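Putative cytosine/guanine deaminase (Unidentified, PDB 2PAJ) catalyses the hydrolytic deamination of 2-amino-4-hydroxypteridines such as isoxanthopterin to 2,4-dihydroxypteridines, releasing ammonium, as a zinc-containing amidohydrolase. Local coordinates at residues I39-I49 and K405-I414; L167-R175 and P187-I197. All coordinates share one frame; numbering follows the deposited sequence.

Contact 1 (I39-I49 and K405-I414)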
ATOM      1  N   ILE A  39       0.000 -16.495 -19.958  1.00 58.29           N
ATOM      2  CA  ILE A  39      -1.145 -16.058 -19.162  1.00 57.94           C
ATOM      3  C   ILE A  39      -2.173 -15.304 -20.000  1.00 57.94           C
ATOM      4  O   ILE A  39      -1.849 -14.309 -20.649  1.00 56.57           O
ATOM      5  CB  ILE A  39      -0.720 -15.140 -18.011  1.00 58.19           C
ATOM      6  CG1 ILE A  39       0.306 -15.852 -17.123  1.00 58.50           C
ATOM      7  CG2 ILE A  39      -1.947 -14.736 -17.191  1.00 56.51           C
ATOM      8  CD1 ILE A  39       0.865 -14.990 -16.024  1.00 59.13           C
ATOM      9  N   ARG A  40      -3.412 -15.791 -19.980  1.00 58.28           N
ATOM     10  CA  ARG A  40      -4.499 -15.160 -20.727  1.00 58.90           C
ATOM     11  C   ARG A  40      -5.374 -14.307 -19.810  1.00 58.93           C
ATOM     12  O   ARG A  40      -5.749 -14.720 -18.719  1.00 58.81           O
ATOM     13  CB  ARG A  40      -5.360 -16.218 -21.433  1.00 58.83           C
ATOM     14  CG  ARG A  40      -6.599 -15.652 -22.113  1.00 58.70           C
ATOM     15  CD  ARG A  40      -7.210 -16.588 -23.157  1.00 60.39           C
ATOM     16  NE  ARG A  40      -6.604 -16.400 -24.475  1.00 61.18           N
ATOM     17  CZ  ARG A  40      -5.626 -17.159 -24.960  1.00 62.91           C
ATOM     18  NH1 ARG A  40      -5.155 -18.160 -24.231  1.00 63.25           N
ATOM     19  NH2 ARG A  40      -5.120 -16.916 -26.167  1.00 61.74           N
ATOM     20  N   ILE A  41      -5.690 -13.104 -20.264  1.00 59.26           N
ATOM     21  CA  ILE A  41      -6.517 -12.194 -19.494  1.00 59.37           C
ATOM     22  C   ILE A  41      -7.746 -11.791 -20.302  1.00 59.94           C
ATOM     23  O   ILE A  41      -7.630 -11.353 -21.452  1.00 59.60           O
ATOM     24  CB  ILE A  41      -5.737 -10.898 -19.140  1.00 58.80           C
ATOM     25  CG1 ILE A  41      -4.537 -11.231 -18.252  1.00 57.28           C
ATOM     26  CG2 ILE A  41      -6.671  -9.884 -18.469  1.00 57.95           C
ATOM     27  CD1 ILE A  41      -3.581 -10.058 -18.051  1.00 52.66           C
ATOM     28  N   VAL A  42      -8.923 -11.962 -19.709  1.00 59.42           N
ATOM     29  CA  VAL A  42     -10.155 -11.545 -20.372  1.00 60.36           C
ATOM     30  C   VAL A  42     -10.834 -10.534 -19.458  1.00 58.92           C
ATOM     31  O   VAL A  42     -11.315 -10.869 -18.375  1.00 57.72           O
ATOM     32  CB  VAL A  42     -11.110 -12.732 -20.672  1.00 60.20           C
ATOM     33  CG1 VAL A  42     -11.392 -13.521 -19.396  1.00 62.89           C
ATOM     34  CG2 VAL A  42     -12.400 -12.198 -21.288  1.00 58.46           C
ATOM     35  N   GLY A  43     -10.843  -9.283 -19.897  1.00 58.25           N
ATOM     36  CA  GLY A  43     -11.438  -8.246 -19.088  1.00 58.62           C
ATOM     37  C   GLY A  43     -10.509  -7.892 -17.948  1.00 59.14           C
ATOM     38  O   GLY A  43      -9.352  -7.513 -18.157  1.00 59.13           O
ATOM     39  N   ASP A  44     -11.014  -8.037 -16.732  1.00 58.88           N
ATOM     40  CA  ASP A  44     -10.252  -7.715 -15.540  1.00 59.00           C
ATOM     41  C   ASP A  44      -9.837  -8.987 -14.813  1.00 57.46           C
ATOM     42  O   ASP A  44      -9.384  -8.932 -13.673  1.00 57.42           O
ATOM     43  CB  ASP A  44     -11.111  -6.874 -14.589  1.00 60.89           C
ATOM     44  CG  ASP A  44     -12.119  -7.728 -13.804  1.00 63.71           C
ATOM     45  OD1 ASP A  44     -12.159  -7.611 -12.554  1.00 65.24           O
ATOM     46  OD2 ASP A  44     -12.860  -8.524 -14.434  1.00 64.32           O
ATOM     47  N   THR A  45      -9.987 -10.132 -15.460  1.00 55.51           N
ATOM     48  CA  THR A  45      -9.656 -11.376 -14.793  1.00 56.20           C
ATOM     49  C   THR A  45      -8.634 -12.256 -15.489  1.00 56.35           C
ATOM     50  O   THR A  45      -8.487 -12.224 -16.708  1.00 56.79           O
ATOM     51  CB  THR A  45     -10.935 -12.198 -14.544  1.00 56.15           C
ATOM     52  OG1 THR A  45     -11.874 -11.383 -13.838  1.00 58.82           O
ATOM     53  CG2 THR A  45     -10.642 -13.437 -13.711  1.00 54.38           C
ATOM     54  N   ILE A  46      -7.920 -13.033 -14.681  1.00 56.10           N
ATOM     55  CA  ILE A  46      -6.923 -13.961 -15.173  1.00 55.30           C
ATOM     56  C   ILE A  46      -7.719 -15.158 -15.600  1.00 56.00           C
ATOM     57  O   ILE A  46      -8.353 -15.822 -14.780  1.00 55.48           O
ATOM     58  CB  ILE A  46      -5.949 -14.383 -14.079  1.00 55.08           C
ATOM     59  CG1 ILE A  46      -5.134 -13.168 -13.623  1.00 55.27           C
ATOM     60  CG2 ILE A  46      -5.047 -15.495 -14.602  1.00 54.74           C
ATOM     61  CD1 ILE A  46      -4.245 -13.434 -12.434  1.00 53.79           C
ATOM     62  N   ASP A  47      -7.673 -15.429 -16.895  1.00 56.84           N
ATOM     63  CA  ASP A  47      -8.431 -16.517 -17.488  1.00 57.09           C
ATOM     64  C   ASP A  47      -7.742 -17.882 -17.488  1.00 55.75           C
ATOM     65  O   ASP A  47      -8.397 -18.911 -17.334  1.00 54.37           O
ATOM     66  CB  ASP A  47      -8.804 -16.123 -18.912  1.00 60.07           C
ATOM     67  CG  ASP A  47     -10.090 -16.750 -19.357  1.00 63.92           C
ATOM     68  OD1 ASP A  47     -11.124 -16.484 -18.695  1.00 66.84           O
ATOM     69  OD2 ASP A  47     -10.069 -17.511 -20.356  1.00 65.93           O
ATOM     70  N   ALA A  48      -6.425 -17.895 -17.657  1.00 55.20           N
ATOM     71  CA  ALA A  48      -5.700 -19.152 -17.686  1.00 55.41           C
ATOM     72  C   ALA A  48      -4.207 -18.981 -17.482  1.00 55.82           C
ATOM     73  O   ALA A  48      -3.652 -17.895 -17.664  1.00 54.01           O
ATOM     74  CB  ALA A  48      -5.953 -19.860 -19.004  1.00 55.68           C
ATOM     75  N   ILE A  49      -3.561 -20.084 -17.122  1.00 56.39           N
ATOM     76  CA  ILE A  49      -2.133 -20.082 -16.896  1.00 57.17           C
ATOM     77  C   ILE A  49      -1.446 -21.364 -17.389  1.00 58.08           C
ATOM     78  O   ILE A  49      -1.866 -22.479 -17.064  1.00 57.04           O
ATOM     79  CB  ILE A  49      -1.835 -19.900 -15.401  1.00 56.77           C
ATOM     80  CG1 ILE A  49      -2.484 -18.611 -14.897  1.00 58.14           C
ATOM     81  CG2 ILE A  49      -0.332 -19.854 -15.173  1.00 57.27           C
ATOM     82  CD1 ILE A  49      -2.537 -18.500 -13.381  1.00 56.77           C
ATOM     83  N   LYS A 405      -3.000 -12.255  -6.181  1.00 54.35           N
ATOM     84  CA  LYS A 405      -2.561 -13.589  -6.570  1.00 53.68           C
ATOM     85  C   LYS A 405      -2.609 -13.801  -8.072  1.00 53.13           C
ATOM     86  O   LYS A 405      -3.603 -13.477  -8.719  1.00 51.32           O
ATOM     87  CB  LYS A 405      -3.445 -14.633  -5.914  1.00 54.83           C
ATOM     88  CG  LYS A 405      -2.789 -15.456  -4.835  1.00 59.75           C
ATOM     89  CD  LYS A 405      -3.775 -16.511  -4.390  1.00 62.06           C
ATOM     90  CE  LYS A 405      -3.166 -17.564  -3.495  1.00 63.31           C
ATOM     91  NZ  LYS A 405      -4.151 -18.692  -3.352  1.00 65.92           N
ATOM     92  N   VAL A 406      -1.533 -14.336  -8.639  1.00 52.25           N
ATOM     93  CA  VAL A 406      -1.541 -14.602 -10.069  1.00 51.50           C
ATOM     94  C   VAL A 406      -2.104 -16.026 -10.187  1.00 51.16           C
ATOM     95  O   VAL A 406      -1.362 -17.006 -10.280  1.00 50.97           O
ATOM     96  CB  VAL A 406      -0.131 -14.524 -10.704  1.00 50.23           C
ATOM     97  CG1 VAL A 406      -0.243 -14.585 -12.225  1.00 46.98           C
ATOM     98  CG2 VAL A 406       0.544 -13.244 -10.289  1.00 48.05           C
ATOM     99  N   ALA A 407      -3.430 -16.125 -10.139  1.00 50.23           N
ATOM    100  CA  ALA A 407      -4.121 -17.400 -10.236  1.00 50.35           C
ATOM    101  C   ALA A 407      -5.392 -17.167 -11.028  1.00 50.96           C
ATOM    102  O   ALA A 407      -5.958 -16.084 -10.987  1.00 51.57           O
ATOM    103  CB  ALA A 407      -4.443 -17.927  -8.841  1.00 47.89           C
ATOM    104  N   VAL A 408      -5.824 -18.176 -11.769  1.00 52.01           N
ATOM    105  CA  VAL A 408      -7.026 -18.048 -12.579  1.00 51.94           C
ATOM    106  C   VAL A 408      -8.245 -17.731 -11.691  1.00 50.29           C
ATOM    107  O   VAL A 408      -8.465 -18.364 -10.665  1.00 49.30           O
ATOM    108  CB  VAL A 408      -7.242 -19.344 -13.432  1.00 51.00           C
ATOM    109  CG1 VAL A 408      -7.374 -20.556 -12.537  1.00 49.59           C
ATOM    110  CG2 VAL A 408      -8.453 -19.194 -14.307  1.00 51.83           C
ATOM    111  N   GLY A 409      -9.008 -16.717 -12.085  1.00 50.47           N
ATOM    112  CA  GLY A 409     -10.180 -16.317 -11.324  1.00 49.97           C
ATOM    113  C   GLY A 409      -9.986 -15.008 -10.577  1.00 50.49           C
ATOM    114  O   GLY A 409     -10.949 -14.323 -10.229  1.00 50.24           O
ATOM    115  N   TYR A 410      -8.729 -14.655 -10.334  1.00 49.77           N
ATOM    116  CA  TYR A 410      -8.405 -13.431  -9.625  1.00 48.59           C
ATOM    117  C   TYR A 410      -8.316 -12.216 -10.531  1.00 49.54           C
ATOM    118  O   TYR A 410      -8.270 -12.337 -11.754  1.00 49.53           O
ATOM    119  CB  TYR A 410      -7.095 -13.594  -8.871  1.00 47.26           C
ATOM    120  CG  TYR A 410      -7.193 -14.459  -7.649  1.00 48.59           C
ATOM    121  CD1 TYR A 410      -7.395 -15.840  -7.758  1.00 48.79           C
ATOM    122  CD2 TYR A 410      -7.070 -13.895  -6.372  1.00 48.15           C
ATOM    123  CE1 TYR A 410      -7.467 -16.632  -6.632  1.00 50.40           C
ATOM    124  CE2 TYR A 410      -7.139 -14.674  -5.238  1.00 50.40           C
ATOM    125  CZ  TYR A 410      -7.338 -16.044  -5.370  1.00 52.45           C
ATOM    126  OH  TYR A 410      -7.404 -16.832  -4.245  1.00 53.95           O
ATOM    127  N   ALA A 411      -8.311 -11.037  -9.924  1.00 49.85           N
ATOM    128  CA  ALA A 411      -8.217  -9.798 -10.682  1.00 51.23           C
ATOM    129  C   ALA A 411      -6.873  -9.764 -11.399  1.00 51.85           C
ATOM    130  O   ALA A 411      -5.872 -10.258 -10.883  1.00 49.88           O
ATOM    131  CB  ALA A 411      -8.355  -8.595  -9.747  1.00 51.83           C
ATOM    132  N   ALA A 412      -6.857  -9.168 -12.585  1.00 54.40           N
ATOM    133  CA  ALA A 412      -5.638  -9.081 -13.388  1.00 55.19           C
ATOM    134  C   ALA A 412      -4.711  -7.930 -13.016  1.00 56.25           C
ATOM    135  O   ALA A 412      -4.612  -6.946 -13.753  1.00 57.71           O
ATOM    136  CB  ALA A 412      -5.994  -8.990 -14.862  1.00 53.60           C
ATOM    137  N   ASP A 413      -4.040  -8.061 -11.874  1.00 56.40           N
ATOM    138  CA  ASP A 413      -3.077  -7.059 -11.418  1.00 56.07           C
ATOM    139  C   ASP A 413      -1.742  -7.773 -11.484  1.00 54.26           C
ATOM    140  O   ASP A 413      -1.363  -8.502 -10.562  1.00 52.62           O
ATOM    141  CB  ASP A 413      -3.382  -6.627  -9.991  1.00 58.81           C
ATOM    142  CG  ASP A 413      -4.798  -6.132  -9.838  1.00 61.27           C
ATOM    143  OD1 ASP A 413      -5.221  -5.268 -10.642  1.00 63.98           O
ATOM    144  OD2 ASP A 413      -5.489  -6.608  -8.915  1.00 64.03           O
ATOM    145  N   ILE A 414      -1.043  -7.559 -12.592  1.00 52.74           N
ATOM    146  CA  ILE A 414       0.216  -8.231 -12.840  1.00 51.43           C
ATOM    147  C   ILE A 414       1.362  -7.307 -13.197  1.00 51.56           C
ATOM    148  O   ILE A 414       1.180  -6.291 -13.861  1.00 52.26           O
ATOM    149  CB  ILE A 414       0.057  -9.259 -13.987  1.00 50.21           C
ATOM    150  CG1 ILE A 414      -1.133 -10.164 -13.693  1.00 49.73           C
ATOM    151  CG2 ILE A 414       1.324 -10.104 -14.136  1.00 50.97           C
ATOM    152  CD1 ILE A 414      -1.493 -11.088 -14.833  1.00 51.15           C
TER
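Thr-45 and Ala-411 form a single backbone bridge, with their CA atoms 4.6 Å apart, where the chain 405-414, which leads into strand 414-418, runs along the outer strand of the hairpin 39-49. The type II' turn from Val-42 to Thr-45 closes that hairpin, and a classic beta bulge sets Asp-47 and Ala-48 both opposite Arg-40. Three backbone hydrogen bonds join the segments. Ala-412 N donates to Asp-44 O (2.8 Å), Ile-46 N to Tyr-410 O (3.0 Å), and Gly-409 N, within the type II turn from Ala-407 to Tyr-410, to Ile-46 O (2.9 Å). Ile-46 makes the largest side-chain contribution. With CG1 anti to the carbonyl carbon (chi1 -65°), its CD1 sits in the bend of the loop, 3.5 Å from Ala-407 O and 4.2 Å from Val-406 CG1. Ile-41 CD1 and Ile-414 CD1 meet tip to tip at 4.0 Å. Ile-41 CG2 rests on Ala-412 CB. Ile-39 crosses Val-406 at about a right angle, and both also touch strand 67-73. At the turn end, Asp-44 OD1 forms a salt bridge with Arg-210, which also binds Gly-409 O. The chemistry is thus divided: backbone polar groups pair along the turn and the outer strand, and aliphatic branches fill the interior between the N-terminal sheet and the chain entering strand 414-418.

Contact 2 (L167-R175 and P187-I197)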
ATOM      1  N   LEU A 167      -7.336   5.566   3.855  1.00 48.59           N
ATOM      2  CA  LEU A 167      -7.255   5.302   5.286  1.00 50.14           C
ATOM      3  C   LEU A 167      -7.464   6.658   5.976  1.00 50.94           C
ATOM      4  O   LEU A 167      -6.515   7.311   6.401  1.00 50.76           O
ATOM      5  CB  LEU A 167      -5.879   4.725   5.643  1.00 50.71           C
ATOM      6  CG  LEU A 167      -5.311   3.586   4.789  1.00 48.54           C
ATOM      7  CD1 LEU A 167      -3.973   3.153   5.358  1.00 46.82           C
ATOM      8  CD2 LEU A 167      -6.279   2.432   4.764  1.00 47.79           C
ATOM      9  N   ARG A 168      -8.726   7.065   6.069  1.00 51.38           N
ATOM     10  CA  ARG A 168      -9.124   8.341   6.651  1.00 50.74           C
ATOM     11  C   ARG A 168      -8.632   8.494   8.080  1.00 49.53           C
ATOM     12  O   ARG A 168      -9.191   7.913   9.004  1.00 47.39           O
ATOM     13  CB  ARG A 168     -10.655   8.459   6.589  1.00 51.03           C
ATOM     14  CG  ARG A 168     -11.208   9.869   6.400  1.00 50.86           C
ATOM     15  CD  ARG A 168     -10.994  10.752   7.622  1.00 52.23           C
ATOM     16  NE  ARG A 168     -11.689  12.032   7.500  1.00 55.36           N
ATOM     17  CZ  ARG A 168     -11.646  12.999   8.411  1.00 55.89           C
ATOM     18  NH1 ARG A 168     -10.942  12.835   9.520  1.00 55.26           N
ATOM     19  NH2 ARG A 168     -12.297  14.135   8.207  1.00 55.31           N
ATOM     20  N   GLY A 169      -7.581   9.290   8.251  1.00 50.25           N
ATOM     21  CA  GLY A 169      -7.015   9.499   9.569  1.00 52.12           C
ATOM     22  C   GLY A 169      -7.437  10.793  10.227  1.00 53.02           C
ATOM     23  O   GLY A 169      -8.216  11.559   9.668  1.00 54.87           O
ATOM     24  N   GLY A 170      -6.921  11.035  11.425  1.00 53.77           N
ATOM     25  CA  GLY A 170      -7.254  12.255  12.134  1.00 54.60           C
ATOM     26  C   GLY A 170      -7.226  12.115  13.643  1.00 55.52           C
ATOM     27  O   GLY A 170      -6.837  11.080  14.189  1.00 55.24           O
ATOM     28  N   ALA A 171      -7.633  13.177  14.324  1.00 56.92           N
ATOM     29  CA  ALA A 171      -7.673  13.172  15.774  1.00 57.76           C
ATOM     30  C   ALA A 171      -8.738  14.102  16.314  1.00 58.25           C
ATOM     31  O   ALA A 171      -9.168  15.040  15.647  1.00 55.79           O
ATOM     32  CB  ALA A 171      -6.315  13.559  16.343  1.00 57.04           C
ATOM     33  N   THR A 172      -9.168  13.812  17.535  1.00 60.67           N
ATOM     34  CA  THR A 172     -10.160  14.624  18.220  1.00 62.08           C
ATOM     35  C   THR A 172      -9.455  15.402  19.323  1.00 63.61           C
ATOM     36  O   THR A 172     -10.035  16.279  19.934  1.00 65.80           O
ATOM     37  CB  THR A 172     -11.301  13.763  18.804  1.00 60.49           C
ATOM     38  OG1 THR A 172     -10.766  12.775  19.690  1.00 60.68           O
ATOM     39  CG2 THR A 172     -12.060  13.095  17.688  1.00 58.13           C
ATOM     40  N   GLN A 173      -8.195  15.072  19.573  1.00 66.47           N
ATOM     41  CA  GLN A 173      -7.415  15.790  20.570  1.00 69.74           C
ATOM     42  C   GLN A 173      -6.010  16.106  20.132  1.00 72.34           C
ATOM     43  O   GLN A 173      -5.599  15.754  19.020  1.00 72.88           O
ATOM     44  CB  GLN A 173      -7.345  15.044  21.893  1.00 69.57           C
ATOM     45  CG  GLN A 173      -7.347  13.566  21.794  1.00 67.66           C
ATOM     46  CD  GLN A 173      -8.476  13.030  22.599  1.00 67.50           C
ATOM     47  OE1 GLN A 173      -9.634  13.372  22.343  1.00 66.07           O
ATOM     48  NE2 GLN A 173      -8.164  12.217  23.604  1.00 67.69           N
ATOM     49  N   THR A 174      -5.263  16.746  21.033  1.00 76.34           N
ATOM     50  CA  THR A 174      -3.891  17.154  20.740  1.00 79.96           C
ATOM     51  C   THR A 174      -3.184  17.812  21.921  1.00 82.96           C
ATOM     52  O   THR A 174      -1.993  17.552  22.191  1.00 83.38           O
ATOM     53  CB  THR A 174      -3.857  18.190  19.601  1.00 79.17           C
ATOM     54  OG1 THR A 174      -2.538  18.751  19.526  1.00 79.50           O
ATOM     55  CG2 THR A 174      -4.897  19.309  19.852  1.00 77.33           C
ATOM     56  N   ARG A 175      -3.928  18.693  22.589  1.00 86.21           N
ATOM     57  CA  ARG A 175      -3.430  19.467  23.715  1.00 89.07           C
ATOM     58  C   ARG A 175      -1.971  19.903  23.602  1.00 89.76           C
ATOM     59  O   ARG A 175      -1.095  19.568  24.423  1.00 88.90           O
ATOM     60  CB  ARG A 175      -3.713  18.760  25.042  1.00 90.83           C
ATOM     61  CG  ARG A 175      -4.804  19.483  25.860  1.00 93.50           C
ATOM     62  CD  ARG A 175      -6.190  19.443  25.154  1.00 96.56           C
ATOM     63  NE  ARG A 175      -6.763  20.751  24.798  1.00 98.40           N
ATOM     64  CZ  ARG A 175      -7.128  21.095  23.555  1.00 99.64           C
ATOM     65  NH1 ARG A 175      -6.966  20.230  22.549  1.00 99.57           N
ATOM     66  NH2 ARG A 175      -7.686  22.285  23.314  1.00 99.37           N
ATOM     67  N   PRO A 187      -7.581  19.807  15.795  1.00 63.42           N
ATOM     68  CA  PRO A 187      -8.372  18.583  15.690  1.00 63.60           C
ATOM     69  C   PRO A 187      -9.797  18.804  15.183  1.00 64.09           C
ATOM     70  O   PRO A 187     -10.295  19.924  15.124  1.00 64.61           O
ATOM     71  CB  PRO A 187      -8.320  18.010  17.111  1.00 63.22           C
ATOM     72  CG  PRO A 187      -8.121  19.215  17.971  1.00 62.56           C
ATOM     73  CD  PRO A 187      -7.160  20.060  17.185  1.00 63.01           C
ATOM     74  N   GLU A 188     -10.435  17.716  14.785  1.00 65.08           N
ATOM     75  CA  GLU A 188     -11.802  17.770  14.312  1.00 65.62           C
ATOM     76  C   GLU A 188     -12.659  17.216  15.431  1.00 65.70           C
ATOM     77  O   GLU A 188     -12.234  16.326  16.167  1.00 66.06           O
ATOM     78  CB  GLU A 188     -11.990  16.893  13.081  1.00 65.99           C
ATOM     79  CG  GLU A 188     -11.383  17.402  11.817  1.00 68.04           C
ATOM     80  CD  GLU A 188     -11.624  16.429  10.686  1.00 70.61           C
ATOM     81  OE1 GLU A 188     -11.153  15.271  10.798  1.00 71.99           O
ATOM     82  OE2 GLU A 188     -12.285  16.809   9.692  1.00 71.12           O
ATOM     83  N   THR A 189     -13.865  17.735  15.568  1.00 65.40           N
ATOM     84  CA  THR A 189     -14.740  17.226  16.603  1.00 64.61           C
ATOM     85  C   THR A 189     -15.138  15.813  16.178  1.00 63.32           C
ATOM     86  O   THR A 189     -15.252  15.534  14.991  1.00 62.05           O
ATOM     87  CB  THR A 189     -15.975  18.122  16.751  1.00 64.39           C
ATOM     88  OG1 THR A 189     -17.044  17.365  17.328  1.00 68.57           O
ATOM     89  CG2 THR A 189     -16.403  18.674  15.395  1.00 63.68           C
ATOM     90  N   LEU A 190     -15.324  14.925  17.150  1.00 63.07           N
ATOM     91  CA  LEU A 190     -15.701  13.534  16.889  1.00 63.38           C
ATOM     92  C   LEU A 190     -16.806  13.340  15.832  1.00 64.56           C
ATOM     93  O   LEU A 190     -16.664  12.520  14.921  1.00 65.28           O
ATOM     94  CB  LEU A 190     -16.102  12.879  18.217  1.00 62.63           C
ATOM     95  CG  LEU A 190     -16.393  11.379  18.360  1.00 62.06           C
ATOM     96  CD1 LEU A 190     -17.712  11.035  17.709  1.00 60.96           C
ATOM     97  CD2 LEU A 190     -15.261  10.569  17.761  1.00 61.77           C
ATOM     98  N   ASP A 191     -17.890  14.105  15.939  1.00 65.42           N
ATOM     99  CA  ASP A 191     -19.017  14.005  15.004  1.00 65.26           C
ATOM    100  C   ASP A 191     -18.661  14.476  13.605  1.00 63.29           C
ATOM    101  O   ASP A 191     -19.187  13.973  12.619  1.00 63.28           O
ATOM    102  CB  ASP A 191     -20.193  14.820  15.532  1.00 67.04           C
ATOM    103  CG  ASP A 191     -20.336  14.697  17.035  1.00 70.72           C
ATOM    104  OD1 ASP A 191     -21.091  13.813  17.510  1.00 71.17           O
ATOM    105  OD2 ASP A 191     -19.655  15.473  17.747  1.00 73.47           O
ATOM    106  N   ALA A 192     -17.771  15.448  13.507  1.00 61.92           N
ATOM    107  CA  ALA A 192     -17.383  15.925  12.192  1.00 62.13           C
ATOM    108  C   ALA A 192     -16.701  14.771  11.456  1.00 62.03           C
ATOM    109  O   ALA A 192     -17.007  14.491  10.287  1.00 61.50           O
ATOM    110  CB  ALA A 192     -16.443  17.117  12.324  1.00 61.78           C
ATOM    111  N   TYR A 193     -15.798  14.100  12.172  1.00 62.02           N
ATOM    112  CA  TYR A 193     -15.036  12.956  11.672  1.00 62.11           C
ATOM    113  C   TYR A 193     -16.034  11.898  11.208  1.00 60.49           C
ATOM    114  O   TYR A 193     -16.095  11.558  10.022  1.00 60.25           O
ATOM    115  CB  TYR A 193     -14.176  12.391  12.808  1.00 65.43           C
ATOM    116  CG  TYR A 193     -13.051  11.438  12.414  1.00 70.02           C
ATOM    117  CD1 TYR A 193     -13.082  10.726  11.207  1.00 72.02           C
ATOM    118  CD2 TYR A 193     -11.965  11.219  13.281  1.00 73.27           C
ATOM    119  CE1 TYR A 193     -12.066   9.821  10.871  1.00 73.50           C
ATOM    120  CE2 TYR A 193     -10.941  10.317  12.960  1.00 74.60           C
ATOM    121  CZ  TYR A 193     -11.000   9.623  11.753  1.00 74.82           C
ATOM    122  OH  TYR A 193      -9.995   8.733  11.427  1.00 75.84           O
ATOM    123  N   VAL A 194     -16.825  11.394  12.150  1.00 57.66           N
ATOM    124  CA  VAL A 194     -17.823  10.375  11.849  1.00 55.35           C
ATOM    125  C   VAL A 194     -18.670  10.731  10.637  1.00 54.98           C
ATOM    126  O   VAL A 194     -18.904   9.906   9.765  1.00 55.77           O
ATOM    127  CB  VAL A 194     -18.764  10.154  13.055  1.00 53.95           C
ATOM    128  CG1 VAL A 194     -19.736   9.025  12.765  1.00 50.91           C
ATOM    129  CG2 VAL A 194     -17.949   9.855  14.297  1.00 53.51           C
ATOM    130  N   ALA A 195     -19.130  11.972  10.592  1.00 55.66           N
ATOM    131  CA  ALA A 195     -19.960  12.437   9.499  1.00 55.84           C
ATOM    132  C   ALA A 195     -19.243  12.273   8.167  1.00 55.88           C
ATOM    133  O   ALA A 195     -19.809  11.765   7.195  1.00 54.64           O
ATOM    134  CB  ALA A 195     -20.328  13.901   9.723  1.00 55.75           C
ATOM    135  N   ASP A 196     -17.984  12.687   8.136  1.00 56.46           N
ATOM    136  CA  ASP A 196     -17.194  12.619   6.921  1.00 56.76           C
ATOM    137  C   ASP A 196     -17.054  11.212   6.393  1.00 56.82           C
ATOM    138  O   ASP A 196     -17.149  10.974   5.188  1.00 56.59           O
ATOM    139  CB  ASP A 196     -15.811  13.200   7.163  1.00 56.87           C
ATOM    140  CG  ASP A 196     -15.121  13.585   5.877  1.00 58.46           C
ATOM    141  OD1 ASP A 196     -13.899  13.853   5.915  1.00 58.58           O
ATOM    142  OD2 ASP A 196     -15.810  13.624   4.830  1.00 58.10           O
ATOM    143  N   ILE A 197     -16.832  10.276   7.300  1.00 57.44           N
ATOM    144  CA  ILE A 197     -16.672   8.898   6.903  1.00 59.20           C
ATOM    145  C   ILE A 197     -17.938   8.304   6.301  1.00 59.96           C
ATOM    146  O   ILE A 197     -17.876   7.518   5.350  1.00 60.91           O
ATOM    147  CB  ILE A 197     -16.165   8.069   8.085  1.00 60.04           C
ATOM    148  CG1 ILE A 197     -14.656   8.290   8.222  1.00 60.74           C
ATOM    149  CG2 ILE A 197     -16.485   6.602   7.889  1.00 60.42           C
ATOM    150  CD1 ILE A 197     -13.989   7.382   9.209  1.00 64.01           C
TER
HETATM  151  O   HOH W   1     -11.378  17.626  18.149  1.00 62.12           O
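Pro-187 lays its ring against the chain at Ala-171 to Thr-174, with CB 3.4 Å from Ala-171 O and CD 3.6 Å from Thr-174 CG2, the side chains of Pro-187 and Thr-174 crossing at about a right angle. Glu-188 then binds twice: its N donates to Ala-171 O, and its carboxylate meets the Arg-168 guanidinium end-on and nearly coplanar. Glu-188 OE1 accepts from both NH1 (2.8 Å) and NH2 of Arg-168, and OE2 from the same NH2, all on syn lone pairs. Thr-189 occupies the N-cap position, and Leu-190 packs against Thr-172 CG2. One turn on, Tyr-193 has CG anti to its own N (chi1 -165°), which lays one ring face against the guanidinium in an off-centre cation-pi stack, planes 27° apart; Tyr-193 OH donates to Arg-168 O at 2.7 Å. Asp-196 OD1 accepts from NE and NH2 along one guanidinium edge, its carboxylate nearly perpendicular, while OD2 pairs with Arg-199. Together these partners should limit rotation of the guanidinium, which has a further cation-pi partner in Tyr-141. Helix 190-203 thus lies over the C-terminal end of strand 163-168 in the TIM-type barrel, with Tyr-193 and Ile-197 also on neighbouring strand 213-217 and Leu-190 and Val-194 against helix 228-240.

From the N terminus, the chain first builds the small sheet containing strands 39-42 and 45-49, then enters the barrel that the amidohydrolase family shares. Contact 1 closes a loop of 355 residues, because its second segment comes only after helix 383-398 and runs into the start of strand 414-418. Contact 2 is nested inside that loop and is local: 11 residues without helix or strand separate its segments, and it joins the end of strand 163-168 to the following helix, 190-203. The two lie on opposite sides of the chain's centre, their own centres about 39 Å apart. Contact 1 is remote from the zinc site, whereas in contact 2 Gly-169 comes within about 11 Å of the bound zinc ion itself.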